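Local coordinates for Alr1585 protein (Nostoc sp., PDB 5C2I), which probably uses its bound haem and hydrogen peroxide to oxidise dyes and other substrates, as a dye-decolorizing (DyP-type) peroxidase, at residues V44-Q49 with Q171-I176; K59-S64 with A94-S99; H101-L106 with F457-S462; H149-I154 with S252-R257; I165-T170 with V180-G185. The protein carries 1 engineered substitution. One frame throughout, in Å; residues are numbered along the deposited sequence.

Interaction 1. Residues V44-Q49 with Q171-I176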
# COMPACT_ATOMS: atom_id res chain seq x y z
N VAL A 44 5.80 21.41 11.66
CA VAL A 44 7.14 21.97 11.89
C VAL A 44 7.01 22.92 13.05
O VAL A 44 6.10 23.77 13.10
CB VAL A 44 7.69 22.67 10.64
CG1 VAL A 44 9.03 23.35 10.91
CG2 VAL A 44 7.82 21.68 9.46
N HIS A 45 7.94 22.79 13.99
CA HIS A 45 8.03 23.65 15.16
C HIS A 45 9.33 24.42 15.07
O HIS A 45 10.40 23.80 15.05
CB HIS A 45 8.04 22.80 16.43
CG HIS A 45 6.80 22.00 16.64
ND1 HIS A 45 6.75 20.96 17.55
CD2 HIS A 45 5.58 22.04 16.04
CE1 HIS A 45 5.54 20.43 17.53
NE2 HIS A 45 4.82 21.06 16.61
N LEU A 46 9.25 25.75 14.98
CA LEU A 46 10.43 26.62 14.94
C LEU A 46 10.49 27.45 16.20
O LEU A 46 9.61 28.28 16.45
CB LEU A 46 10.39 27.50 13.71
CG LEU A 46 10.20 26.87 12.36
CD1 LEU A 46 10.03 27.93 11.27
CD2 LEU A 46 11.37 25.94 12.05
N PHE A 47 11.53 27.23 17.00
CA PHE A 47 11.74 27.98 18.21
C PHE A 47 12.65 29.15 17.91
O PHE A 47 13.71 28.98 17.29
CB PHE A 47 12.37 27.11 19.30
CG PHE A 47 11.43 26.07 19.82
CD1 PHE A 47 11.31 24.84 19.18
CD2 PHE A 47 10.67 26.32 20.91
CE1 PHE A 47 10.43 23.87 19.66
CE2 PHE A 47 9.75 25.39 21.38
CZ PHE A 47 9.66 24.15 20.77
N LEU A 48 12.24 30.33 18.33
CA LEU A 48 12.88 31.56 17.95
C LEU A 48 13.44 32.34 19.09
O LEU A 48 12.86 32.39 20.15
CB LEU A 48 11.86 32.49 17.28
CG LEU A 48 11.03 31.89 16.17
CD1 LEU A 48 10.11 32.99 15.62
CD2 LEU A 48 11.90 31.33 15.05
N GLN A 49 14.59 32.96 18.83
CA GLN A 49 15.13 34.04 19.64
C GLN A 49 15.32 35.25 18.73
O GLN A 49 16.11 35.21 17.75
CB GLN A 49 16.46 33.67 20.23
CG GLN A 49 17.05 34.70 21.18
CD GLN A 49 18.40 34.22 21.70
OE1 GLN A 49 19.43 34.66 21.25
NE2 GLN A 49 18.39 33.28 22.62
N GLN A 171 12.67 32.69 5.12
CA GLN A 171 13.57 33.64 4.50
C GLN A 171 13.51 34.99 5.16
O GLN A 171 14.57 35.52 5.51
CB GLN A 171 13.30 33.80 3.00
CG GLN A 171 13.68 32.54 2.24
CD GLN A 171 14.27 32.84 0.90
OE1 GLN A 171 15.22 33.63 0.79
NE2 GLN A 171 13.78 32.18 -0.11
N LYS A 172 12.31 35.54 5.33
CA LYS A 172 12.20 36.85 5.98
C LYS A 172 12.39 36.69 7.47
O LYS A 172 12.91 37.57 8.13
CB LYS A 172 10.88 37.53 5.66
CG LYS A 172 10.89 38.11 4.25
CD LYS A 172 9.81 39.15 4.02
CE LYS A 172 10.05 39.84 2.68
NZ LYS A 172 8.90 40.69 2.25
N LEU A 173 11.97 35.55 8.00
CA LEU A 173 12.09 35.32 9.44
C LEU A 173 13.55 35.38 9.91
O LEU A 173 13.85 35.94 10.97
CB LEU A 173 11.45 33.99 9.82
CG LEU A 173 11.49 33.51 11.26
CD1 LEU A 173 10.95 34.56 12.22
CD2 LEU A 173 10.71 32.24 11.43
N ARG A 174 14.45 34.77 9.14
CA ARG A 174 15.85 34.69 9.53
C ARG A 174 16.50 36.05 9.60
O ARG A 174 17.53 36.20 10.25
CB ARG A 174 16.65 33.84 8.54
CG ARG A 174 16.47 32.36 8.74
CD ARG A 174 17.31 31.55 7.74
NE ARG A 174 17.01 30.14 7.94
CZ ARG A 174 16.37 29.33 7.10
NH1 ARG A 174 15.96 29.76 5.87
NH2 ARG A 174 16.15 28.07 7.51
N GLN A 175 15.93 37.04 8.91
CA GLN A 175 16.49 38.39 8.97
C GLN A 175 16.38 38.97 10.37
O GLN A 175 17.22 39.75 10.79
CB GLN A 175 15.76 39.32 7.98
CG GLN A 175 15.90 38.90 6.52
CD GLN A 175 17.33 39.12 6.01
OE1 GLN A 175 18.03 38.17 5.68
NE2 GLN A 175 17.76 40.37 5.98
N ILE A 176 15.33 38.57 11.08
CA ILE A 176 15.00 39.18 12.37
C ILE A 176 15.06 38.24 13.58
O ILE A 176 14.83 38.67 14.71
CB ILE A 176 13.63 39.93 12.29
CG1 ILE A 176 12.47 39.04 11.79
CG2 ILE A 176 13.75 41.09 11.31
CD1 ILE A 176 11.79 38.24 12.89
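Leu173 on helix 159-176 presses both of its methyl groups against the branched end of Leu48 on strand 42-50. The contact belongs to the ferredoxin-like layout of the dimeric alpha+beta barrel domain, in which helices lie across one face of an antiparallel sheet. The two leucines reach out tip to tip, methyl matched to methyl: Leu173 CD1 is 3.8 Å from Leu48 CD1, and Leu173 CD2 is 3.9 Å from Leu48 CD2. On the helix, CG of Leu173 stands opposite its own backbone N (chi1 178°), and this torsion carries the branch out to the sheet. CG of Leu48 lies instead beside its backbone N, anti to the carbonyl carbon. The meeting of two long side chains fits the spacing of the backbones, with 9.3 Å between Leu48 CA and Leu173 CA. The contact is buried and wholly apolar, and Trp61 of helix 55-68 also packs on Leu173. On the same helix, Gln171 hydrogen-bonds to Glu141 and Gly143 of the second subunit. Two residues back along the strand, Leu46 CD1 meets Leu173 CD2 more loosely, at 4.4 Å.

Interaction 2. Residues K59-S64 with A94-S99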
# COMPACT_ATOMS: atom_id res chain seq x y z
N LYS A 59 8.40 43.22 15.12
CA LYS A 59 6.97 43.44 15.23
C LYS A 59 6.30 43.45 13.86
O LYS A 59 5.20 42.87 13.72
CB LYS A 59 6.66 44.71 15.98
CG LYS A 59 6.94 44.60 17.46
CD LYS A 59 6.58 45.86 18.21
CE LYS A 59 6.73 45.64 19.72
NZ LYS A 59 6.45 46.87 20.47
N GLN A 60 6.96 44.05 12.88
CA GLN A 60 6.44 44.04 11.52
C GLN A 60 6.34 42.61 10.97
O GLN A 60 5.37 42.25 10.29
CB GLN A 60 7.29 44.90 10.59
CG GLN A 60 7.26 46.40 10.91
CD GLN A 60 8.39 47.18 10.24
OE1 GLN A 60 9.09 46.69 9.36
NE2 GLN A 60 8.57 48.43 10.67
N TRP A 61 7.36 41.80 11.24
CA TRP A 61 7.35 40.40 10.80
C TRP A 61 6.20 39.61 11.45
O TRP A 61 5.45 38.89 10.77
CB TRP A 61 8.69 39.69 11.06
CG TRP A 61 8.60 38.33 10.52
CD1 TRP A 61 8.82 37.95 9.22
CD2 TRP A 61 8.11 37.19 11.20
NE1 TRP A 61 8.53 36.63 9.06
CE2 TRP A 61 8.07 36.14 10.26
CE3 TRP A 61 7.70 36.94 12.51
CZ2 TRP A 61 7.62 34.85 10.59
CZ3 TRP A 61 7.26 35.65 12.85
CH2 TRP A 61 7.22 34.62 11.88
N ILE A 62 6.05 39.73 12.76
CA ILE A 62 4.97 39.03 13.47
C ILE A 62 3.62 39.45 12.90
O ILE A 62 2.74 38.61 12.67
CB ILE A 62 5.04 39.32 14.99
CG1 ILE A 62 6.29 38.66 15.58
CG2 ILE A 62 3.80 38.77 15.70
CD1 ILE A 62 6.57 39.10 17.01
N GLN A 63 3.45 40.75 12.70
CA GLN A 63 2.23 41.29 12.11
C GLN A 63 1.94 40.62 10.76
O GLN A 63 0.80 40.21 10.49
CB GLN A 63 2.34 42.80 11.99
CG GLN A 63 1.14 43.46 11.34
CD GLN A 63 1.34 44.97 11.08
OE1 GLN A 63 2.36 45.41 10.50
NE2 GLN A 63 0.39 45.74 11.48
N SER A 64 2.96 40.54 9.90
CA SER A 64 2.77 39.97 8.55
C SER A 64 2.42 38.50 8.67
O SER A 64 1.57 38.01 7.95
CB SER A 64 3.98 40.15 7.63
OG SER A 64 5.02 39.24 8.07
N ALA A 94 -1.39 27.29 10.83
CA ALA A 94 -0.31 27.94 11.59
C ALA A 94 -0.76 28.50 12.95
O ALA A 94 -1.83 29.14 13.05
CB ALA A 94 0.34 29.04 10.76
N ASN A 95 0.11 28.34 13.95
CA ASN A 95 -0.01 28.96 15.25
C ASN A 95 1.24 29.82 15.48
O ASN A 95 2.32 29.57 14.92
CB ASN A 95 -0.00 27.95 16.40
CG ASN A 95 -1.30 27.24 16.65
OD1 ASN A 95 -1.30 26.02 16.86
ND2 ASN A 95 -2.42 27.98 16.74
N PHE A 96 1.11 30.79 16.37
CA PHE A 96 2.25 31.56 16.86
C PHE A 96 2.13 31.73 18.37
O PHE A 96 1.07 32.17 18.87
CB PHE A 96 2.30 32.92 16.18
CG PHE A 96 3.48 33.77 16.59
CD1 PHE A 96 4.72 33.56 16.03
CD2 PHE A 96 3.35 34.76 17.56
CE1 PHE A 96 5.82 34.29 16.45
CE2 PHE A 96 4.44 35.53 17.95
CZ PHE A 96 5.67 35.29 17.38
N PHE A 97 3.19 31.40 19.09
CA PHE A 97 3.22 31.49 20.56
C PHE A 97 4.36 32.36 21.06
O PHE A 97 5.45 32.36 20.46
CB PHE A 97 3.37 30.10 21.17
CG PHE A 97 2.43 29.04 20.62
CD1 PHE A 97 1.17 28.88 21.11
CD2 PHE A 97 2.85 28.18 19.60
CE1 PHE A 97 0.33 27.91 20.59
CE2 PHE A 97 2.05 27.19 19.12
CZ PHE A 97 0.77 27.04 19.60
N LEU A 98 4.13 33.08 22.15
CA LEU A 98 5.16 33.88 22.83
C LEU A 98 5.45 33.36 24.21
O LEU A 98 4.53 33.01 24.95
CB LEU A 98 4.73 35.36 22.94
CG LEU A 98 4.71 36.13 21.61
CD1 LEU A 98 3.92 37.41 21.75
CD2 LEU A 98 6.12 36.40 21.12
N SER A 99 6.73 33.34 24.57
CA SER A 99 7.14 33.12 25.96
C SER A 99 7.09 34.43 26.73
O SER A 99 6.99 35.52 26.13
CB SER A 99 8.57 32.56 26.03
OG SER A 99 9.53 33.54 25.66
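Phe96 sets the outer end of its ring against Ile62 and touches Trp61 with one ring carbon. Its CZ lies 3.9 Å from Ile62 CG1 and equally near Ile62 CD1, while Phe96 CE2 has Ile62 CG2 at 4.0 Å, so both branches of the isoleucine bear on the ring, with the two side chains at about a right angle. Trp61 is met at its edge, close to the indole plane, where CZ3 comes within 4.1 Å of Phe96 CE1. The phenylalanine reaches this far because its CG is anti to the backbone N (chi1 -178°), the ring projecting from strand 93-98 toward helix 55-68. Here the first helix of the ferredoxin-like domain covers an outermost strand of its antiparallel sheet within the chain. With an alanine at Phe96 the ring would be gone, and a gap would probably open beside Ile62, while the indole edge would lose this neighbour. Outside the two segments, Ala150 and Val152 of the adjoining strand touch Phe96, as does Ile70. The Trp61 indole meets the Phe65 ring, their planes about 20° apart, and on the helix Ser64 OG donates to Trp61 O over 2.8 Å.

Interaction 3. Residues H101-L106 with F457-S462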
# COMPACT_ATOMS: atom_id res chain seq x y z
N HIS A 101 9.71 35.72 28.08
CA HIS A 101 10.90 36.43 27.59
C HIS A 101 10.58 37.14 26.27
O HIS A 101 11.11 38.21 25.97
CB HIS A 101 12.13 35.51 27.47
CG HIS A 101 12.87 35.30 28.76
ND1 HIS A 101 12.81 34.12 29.47
CD2 HIS A 101 13.69 36.11 29.48
CE1 HIS A 101 13.57 34.19 30.54
NE2 HIS A 101 14.11 35.39 30.58
N GLY A 102 9.77 36.50 25.45
CA GLY A 102 9.36 37.09 24.18
C GLY A 102 8.57 38.37 24.35
O GLY A 102 8.77 39.32 23.62
N TYR A 103 7.66 38.38 25.29
CA TYR A 103 6.92 39.60 25.64
C TYR A 103 7.86 40.70 26.10
O TYR A 103 7.70 41.86 25.70
CB TYR A 103 5.88 39.32 26.73
CG TYR A 103 4.51 38.86 26.19
CD1 TYR A 103 3.53 39.79 25.83
CD2 TYR A 103 4.21 37.50 26.07
CE1 TYR A 103 2.27 39.36 25.38
CE2 TYR A 103 2.98 37.07 25.58
CZ TYR A 103 2.01 38.02 25.24
OH TYR A 103 0.81 37.58 24.74
N GLU A 104 8.87 40.34 26.88
CA GLU A 104 9.84 41.34 27.34
C GLU A 104 10.64 41.90 26.17
O GLU A 104 10.85 43.11 26.10
CB GLU A 104 10.75 40.76 28.41
CG GLU A 104 10.03 40.51 29.71
CD GLU A 104 11.02 39.96 30.75
OE1 GLU A 104 11.65 38.92 30.55
OE2 GLU A 104 11.22 40.59 31.77
N TYR A 105 11.08 41.02 25.27
CA TYR A 105 11.79 41.44 24.06
C TYR A 105 10.95 42.46 23.26
O TYR A 105 11.49 43.46 22.79
CB TYR A 105 12.12 40.23 23.15
CG TYR A 105 12.73 40.71 21.86
CD1 TYR A 105 11.92 41.08 20.80
CD2 TYR A 105 14.09 40.86 21.73
CE1 TYR A 105 12.47 41.58 19.63
CE2 TYR A 105 14.66 41.34 20.57
CZ TYR A 105 13.84 41.70 19.52
OH TYR A 105 14.41 42.21 18.34
N LEU A 106 9.65 42.22 23.19
CA LEU A 106 8.72 43.07 22.49
C LEU A 106 8.34 44.35 23.24
O LEU A 106 7.54 45.12 22.76
CB LEU A 106 7.46 42.26 22.12
CG LEU A 106 7.72 41.15 21.10
CD1 LEU A 106 6.48 40.27 20.99
CD2 LEU A 106 8.14 41.70 19.75
N PHE A 457 2.27 31.55 25.74
CA PHE A 457 0.88 32.00 25.59
C PHE A 457 0.61 32.09 24.09
O PHE A 457 1.47 32.57 23.33
CB PHE A 457 0.70 33.34 26.25
CG PHE A 457 -0.72 33.81 26.29
CD1 PHE A 457 -1.67 33.14 27.04
CD2 PHE A 457 -1.11 34.91 25.58
CE1 PHE A 457 -2.99 33.56 27.08
CE2 PHE A 457 -2.42 35.40 25.65
CZ PHE A 457 -3.38 34.68 26.37
N ALA A 458 -0.54 31.57 23.67
CA ALA A 458 -1.07 31.76 22.33
C ALA A 458 -1.90 33.04 22.35
O ALA A 458 -3.02 33.02 22.85
CB ALA A 458 -1.95 30.59 21.93
N PRO A 459 -1.37 34.16 21.82
CA PRO A 459 -2.14 35.39 21.90
C PRO A 459 -3.31 35.42 20.93
O PRO A 459 -3.37 34.63 20.00
CB PRO A 459 -1.11 36.49 21.55
CG PRO A 459 0.21 35.82 21.58
CD PRO A 459 -0.04 34.39 21.24
N SER A 460 -4.24 36.35 21.15
CA SER A 460 -5.31 36.61 20.20
C SER A 460 -4.69 37.10 18.91
O SER A 460 -3.57 37.66 18.91
CB SER A 460 -6.27 37.67 20.77
OG SER A 460 -5.64 38.94 20.89
N ILE A 461 -5.38 36.84 17.81
CA ILE A 461 -4.90 37.20 16.50
C ILE A 461 -4.82 38.74 16.33
O ILE A 461 -3.82 39.23 15.78
CB ILE A 461 -5.76 36.53 15.40
CG1 ILE A 461 -5.52 35.01 15.49
CG2 ILE A 461 -5.40 37.11 14.04
CD1 ILE A 461 -6.48 34.16 14.67
N SER A 462 -5.81 39.46 16.84
CA SER A 462 -5.82 40.93 16.75
C SER A 462 -4.61 41.54 17.43
O SER A 462 -4.02 42.50 16.91
CB SER A 462 -7.14 41.53 17.30
OG SER A 462 -7.34 41.19 18.68
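Tyr103 directs its phenol oxygen at the rim of the Phe457 ring, arriving near the plane of that ring and not over a face. Tyr103 OH is 3.4 Å from Phe457 CD2 and 4.0 Å from Phe457 CE2, whereas the phenylalanine carbon is placed obliquely to the tyrosine ring. The same hydroxyl rests on a proline: Tyr103 OH lies 3.7 Å from Pro459 CG and 3.9 Å from Pro459 CB, with the two side chains running past each other in opposite directions. CG of Phe457 is anti to its backbone N (chi1 -173°), which turns the ring toward helix 100-105. Pro114 packs on both Tyr103 and Phe457, and the ring of Tyr253 meets Phe457 with the planes inclined at about 55°. Leu98 touches both Tyr103 and Pro459, binding the two segments together from strand 93-98. Just after the proline, Ser460 takes the N-cap position of helix 461-465 and also bonds through OG to Asp241. Backbone bonds join Phe457 to Leu98 and Ala458 to Ser252. The tyrosine thus covers a junction of the DyP-type fold, where the last strand of the chain leaves its own sheet partner, strand 250-261, beside strand 93-98 of the N-terminal ferredoxin-like sheet, and turns into the final helix.

Interaction 4. Residues H149-I154 with S252-R257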
# COMPACT_ATOMS: atom_id res chain seq x y z
N HIS A 149 12.11 32.97 22.75
CA HIS A 149 11.11 34.04 22.71
C HIS A 149 9.75 33.63 22.19
O HIS A 149 8.72 34.19 22.58
CB HIS A 149 11.64 35.22 21.89
CG HIS A 149 12.82 35.92 22.51
ND1 HIS A 149 13.70 36.69 21.78
CD2 HIS A 149 13.28 35.95 23.78
CE1 HIS A 149 14.63 37.17 22.58
NE2 HIS A 149 14.40 36.74 23.80
N ALA A 150 9.75 32.69 21.25
CA ALA A 150 8.55 32.37 20.52
C ALA A 150 8.63 31.01 19.87
O ALA A 150 9.73 30.46 19.69
CB ALA A 150 8.28 33.44 19.47
N LEU A 151 7.46 30.48 19.52
CA LEU A 151 7.35 29.25 18.79
C LEU A 151 6.43 29.53 17.60
O LEU A 151 5.28 29.96 17.78
CB LEU A 151 6.81 28.15 19.68
CG LEU A 151 6.38 26.81 19.02
CD1 LEU A 151 7.48 26.09 18.24
CD2 LEU A 151 5.78 25.87 20.07
N VAL A 152 6.90 29.17 16.41
CA VAL A 152 6.06 29.11 15.22
C VAL A 152 5.70 27.63 14.96
O VAL A 152 6.57 26.77 14.89
CB VAL A 152 6.82 29.68 14.03
CG1 VAL A 152 6.01 29.58 12.77
CG2 VAL A 152 7.17 31.13 14.30
N LEU A 153 4.42 27.36 14.75
CA LEU A 153 3.95 26.00 14.45
C LEU A 153 3.25 26.07 13.10
O LEU A 153 2.30 26.83 12.93
CB LEU A 153 3.02 25.51 15.55
CG LEU A 153 2.42 24.09 15.44
CD1 LEU A 153 1.97 23.63 16.83
CD2 LEU A 153 1.25 24.02 14.46
N ILE A 154 3.71 25.26 12.14
CA ILE A 154 3.10 25.14 10.83
C ILE A 154 2.81 23.68 10.52
O ILE A 154 3.65 22.82 10.79
CB ILE A 154 4.03 25.68 9.71
CG1 ILE A 154 4.48 27.11 10.06
CG2 ILE A 154 3.27 25.77 8.38
CD1 ILE A 154 5.84 27.13 10.62
N SER A 252 -4.65 31.03 25.17
CA SER A 252 -4.47 29.87 26.03
C SER A 252 -3.01 29.69 26.30
O SER A 252 -2.16 30.15 25.55
CB SER A 252 -5.07 28.61 25.37
OG SER A 252 -5.01 27.49 26.28
N TYR A 253 -2.70 29.03 27.43
CA TYR A 253 -1.33 28.75 27.81
C TYR A 253 -0.89 27.37 27.31
O TYR A 253 -1.60 26.39 27.50
CB TYR A 253 -1.17 28.81 29.33
CG TYR A 253 -1.31 30.20 29.89
CD1 TYR A 253 -0.25 31.12 29.79
CD2 TYR A 253 -2.48 30.62 30.50
CE1 TYR A 253 -0.39 32.41 30.26
CE2 TYR A 253 -2.61 31.89 31.05
CZ TYR A 253 -1.54 32.78 30.93
OH TYR A 253 -1.67 34.05 31.45
N LEU A 254 0.27 27.35 26.68
CA LEU A 254 0.86 26.18 26.11
C LEU A 254 2.01 25.68 26.98
O LEU A 254 2.92 26.45 27.33
CB LEU A 254 1.38 26.46 24.71
CG LEU A 254 2.18 25.34 24.03
CD1 LEU A 254 1.37 24.11 23.74
CD2 LEU A 254 2.86 25.85 22.75
N VAL A 255 2.01 24.40 27.28
CA VAL A 255 3.17 23.71 27.86
C VAL A 255 3.76 22.88 26.72
O VAL A 255 3.03 22.11 26.09
CB VAL A 255 2.71 22.75 28.98
CG1 VAL A 255 3.86 21.80 29.39
CG2 VAL A 255 2.20 23.52 30.18
N TYR A 256 5.04 23.06 26.45
CA TYR A 256 5.78 22.28 25.43
C TYR A 256 6.93 21.58 26.12
O TYR A 256 7.73 22.24 26.78
CB TYR A 256 6.31 23.22 24.32
CG TYR A 256 6.86 22.51 23.11
CD1 TYR A 256 8.01 21.67 23.18
CD2 TYR A 256 6.27 22.65 21.90
CE1 TYR A 256 8.47 21.00 22.07
CE2 TYR A 256 6.76 22.01 20.76
CZ TYR A 256 7.84 21.18 20.86
OH TYR A 256 8.31 20.56 19.74
N ARG A 257 7.00 20.25 25.99
CA ARG A 257 8.05 19.43 26.59
C ARG A 257 8.46 18.35 25.63
O ARG A 257 7.59 17.62 25.11
CB ARG A 257 7.59 18.81 27.90
CG ARG A 257 7.37 19.85 29.02
CD ARG A 257 6.57 19.33 30.19
NE ARG A 257 7.21 18.30 31.00
CZ ARG A 257 8.16 18.51 31.91
NH1 ARG A 257 8.70 19.72 32.12
NH2 ARG A 257 8.61 17.49 32.61
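Tyr256, whose ring receives a methyl of Leu151, has its hydroxyl hydrogen-bonded to ND1 of His45 on strand 42-50. Away from the hydroxyl the contact is apolar and turns on a single methyl group. Leu151 CD2 comes to 3.7 Å from Tyr256 CD2 and 4.0 Å from Tyr256 CE2, approaching the ring obliquely, and it is also 4.0 Å from Leu254 CD2. The leucine on strand 150-156 crosses both partners at about a right angle. All three side chains have CG anti to the backbone N; for Leu151 (chi1 170°) this stretches the branch across to the other sheet, and Leu254 and Tyr256, two apart on strand 250-261, receive it from the same face. The two strands belong to different sheets, one from each ferredoxin-like half of the DyP-type fold, and the nearest alpha carbons, Leu151 CA and Tyr256 CA, are 9.8 Å apart. Phe456 of strand 448-458 packs on Leu151 and Leu254, and Phe47 meets the Tyr256 ring edge-to-face. At the start of the first strand, His149 and Ala150 both face Leu48 in a classic beta bulge. The Tyr256 side chain is about 11 Å from the haem. Its buried phenol oxygen has His45 as a partner, and that bond, with the methyl and Phe47 against the ring, is likely to limit how far the ring can turn.

Interaction 5. Residues I165-T170 with V180-G185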
# COMPACT_ATOMS: atom_id res chain seq x y z
N ILE A 165 6.78 25.55 2.04
CA ILE A 165 6.15 26.72 2.60
C ILE A 165 6.95 27.20 3.81
O ILE A 165 7.20 28.38 3.96
CB ILE A 165 4.68 26.41 3.01
CG1 ILE A 165 3.87 26.28 1.73
CG2 ILE A 165 4.12 27.55 3.86
CD1 ILE A 165 2.50 25.68 1.92
N VAL A 166 7.41 26.27 4.65
CA VAL A 166 8.28 26.64 5.75
C VAL A 166 9.57 27.33 5.25
O VAL A 166 9.96 28.36 5.80
CB VAL A 166 8.62 25.44 6.64
CG1 VAL A 166 9.76 25.75 7.57
CG2 VAL A 166 7.40 25.03 7.45
N ASN A 167 10.20 26.80 4.21
CA ASN A 167 11.40 27.40 3.69
C ASN A 167 11.15 28.81 3.13
O ASN A 167 12.02 29.68 3.23
CB ASN A 167 12.06 26.52 2.61
CG ASN A 167 12.65 25.27 3.19
OD1 ASN A 167 12.93 25.21 4.41
ND2 ASN A 167 12.86 24.28 2.37
N GLN A 168 9.98 29.03 2.56
CA GLN A 168 9.61 30.38 2.15
C GLN A 168 9.42 31.31 3.35
O GLN A 168 10.00 32.39 3.39
CB GLN A 168 8.32 30.33 1.36
CG GLN A 168 7.91 31.66 0.76
CD GLN A 168 6.72 31.50 -0.18
OE1 GLN A 168 6.41 30.40 -0.66
NE2 GLN A 168 6.04 32.60 -0.43
N ILE A 169 8.64 30.88 4.33
CA ILE A 169 8.40 31.66 5.53
C ILE A 169 9.72 32.04 6.22
O ILE A 169 9.90 33.19 6.65
CB ILE A 169 7.48 30.90 6.53
CG1 ILE A 169 6.05 30.85 5.98
CG2 ILE A 169 7.57 31.49 7.92
CD1 ILE A 169 5.19 29.83 6.66
N THR A 170 10.66 31.10 6.29
CA THR A 170 11.88 31.34 7.03
C THR A 170 12.84 32.36 6.39
O THR A 170 13.75 32.84 7.08
CB THR A 170 12.64 30.04 7.39
OG1 THR A 170 12.92 29.30 6.20
CG2 THR A 170 11.78 29.19 8.31
N VAL A 180 16.51 28.78 16.91
CA VAL A 180 17.43 28.12 17.86
C VAL A 180 17.17 26.62 17.93
O VAL A 180 18.01 25.87 18.41
CB VAL A 180 17.39 28.77 19.27
CG1 VAL A 180 17.79 30.24 19.19
CG2 VAL A 180 16.04 28.61 19.95
N HIS A 181 16.00 26.20 17.48
CA HIS A 181 15.65 24.79 17.50
C HIS A 181 14.53 24.52 16.51
O HIS A 181 13.65 25.39 16.31
CB HIS A 181 15.24 24.36 18.90
CG HIS A 181 15.07 22.90 19.04
ND1 HIS A 181 16.11 22.03 18.82
CD2 HIS A 181 13.97 22.14 19.23
CE1 HIS A 181 15.67 20.79 18.97
NE2 HIS A 181 14.37 20.83 19.21
N ARG A 182 14.56 23.33 15.90
CA ARG A 182 13.48 22.87 15.02
C ARG A 182 13.09 21.44 15.36
O ARG A 182 13.95 20.58 15.60
CB ARG A 182 13.88 22.98 13.55
CG ARG A 182 12.86 22.42 12.57
CD ARG A 182 13.23 22.67 11.10
NE ARG A 182 12.37 21.91 10.19
CZ ARG A 182 12.09 22.23 8.94
NH1 ARG A 182 12.54 23.35 8.38
NH2 ARG A 182 11.32 21.41 8.24
N GLU A 183 11.79 21.17 15.30
CA GLU A 183 11.27 19.81 15.23
C GLU A 183 10.37 19.65 14.00
O GLU A 183 9.73 20.61 13.53
CB GLU A 183 10.49 19.46 16.49
CG GLU A 183 11.29 19.49 17.81
CD GLU A 183 12.29 18.36 17.96
OE1 GLU A 183 12.23 17.34 17.23
OE2 GLU A 183 13.17 18.51 18.86
N ASP A 184 10.31 18.40 13.51
CA ASP A 184 9.39 18.00 12.47
C ASP A 184 8.55 16.86 13.05
O ASP A 184 8.97 15.71 13.07
CB ASP A 184 10.16 17.51 11.24
CG ASP A 184 10.76 18.66 10.44
OD1 ASP A 184 11.87 19.17 10.81
OD2 ASP A 184 10.09 19.09 9.47
N GLY A 185 7.38 17.23 13.55
CA GLY A 185 6.47 16.31 14.19
C GLY A 185 5.67 15.52 13.18
O GLY A 185 5.41 15.96 12.06
O HOH W 1 11.62 22.84 5.62
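Val166 on helix 159-176 and Arg182 on strand 177-189 touch across a wide backbone gap, the nearest alpha carbons, Val166 CA and Asp184 CA, being 11.0 Å apart. The arginine spans it with an extended chain: CG is anti to the backbone N (chi1 175°), and the course stays stretched as far as NE. At its end, Arg182 NH1 lies 3.8 Å from Val166 CG1, which approaches the guanidinium obliquely. A water in the guanidinium plane carries the contact on to Asn167, accepting from Arg182 NH1 at 3.0 Å and lying 3.0 Å from Asn167 OD1. From the side, Arg182 holds both carboxylate oxygens of Asp184: NE reaches Asp184 OD1, tilted a little from the guanidinium plane, and NH2 meets the syn lone pair of Asp184 OD2 over 2.9 Å in a nearly straight bond of 174°. Asn167 ND2 of the second subunit also binds Asp184 OD1, and Asn167 of this chain returns the bond to the neighbouring Asp184. With a leucine in place of Arg182, Asp184 would probably lose its charged mate and the water would lose the NH1 donor. Through the water and the Asn167-Asp184 bonds, the helix and strand are joined at the subunit boundary. Arg182 NH1 also lies close to its counterpart in the second subunit, and the bidentate salt bridge to Asp184 would be expected to ease that meeting of like charges.

In the fold
From the N terminus, strand 42-50 opens interaction 1, which closes only at the end of helix 159-176. Interaction 2 nests inside that loop, seating helix 55-68 on strand 93-98, and finishes before interaction 3 begins at helix 100-105. Interaction 3 closes the longest loop, at the end of the chain, and crosses interaction 1. Interaction 4 lies within interaction 3, also crosses interaction 1, and joins the N-terminal sheet to that of the C-terminal half. Interaction 5 is nested in interactions 3 and 4 and crosses interaction 1, with which it shares helix 159-176 and contact with the second subunit. Interactions 1, 2 and 5 lay helices 55-68 and 159-176 on one sheet.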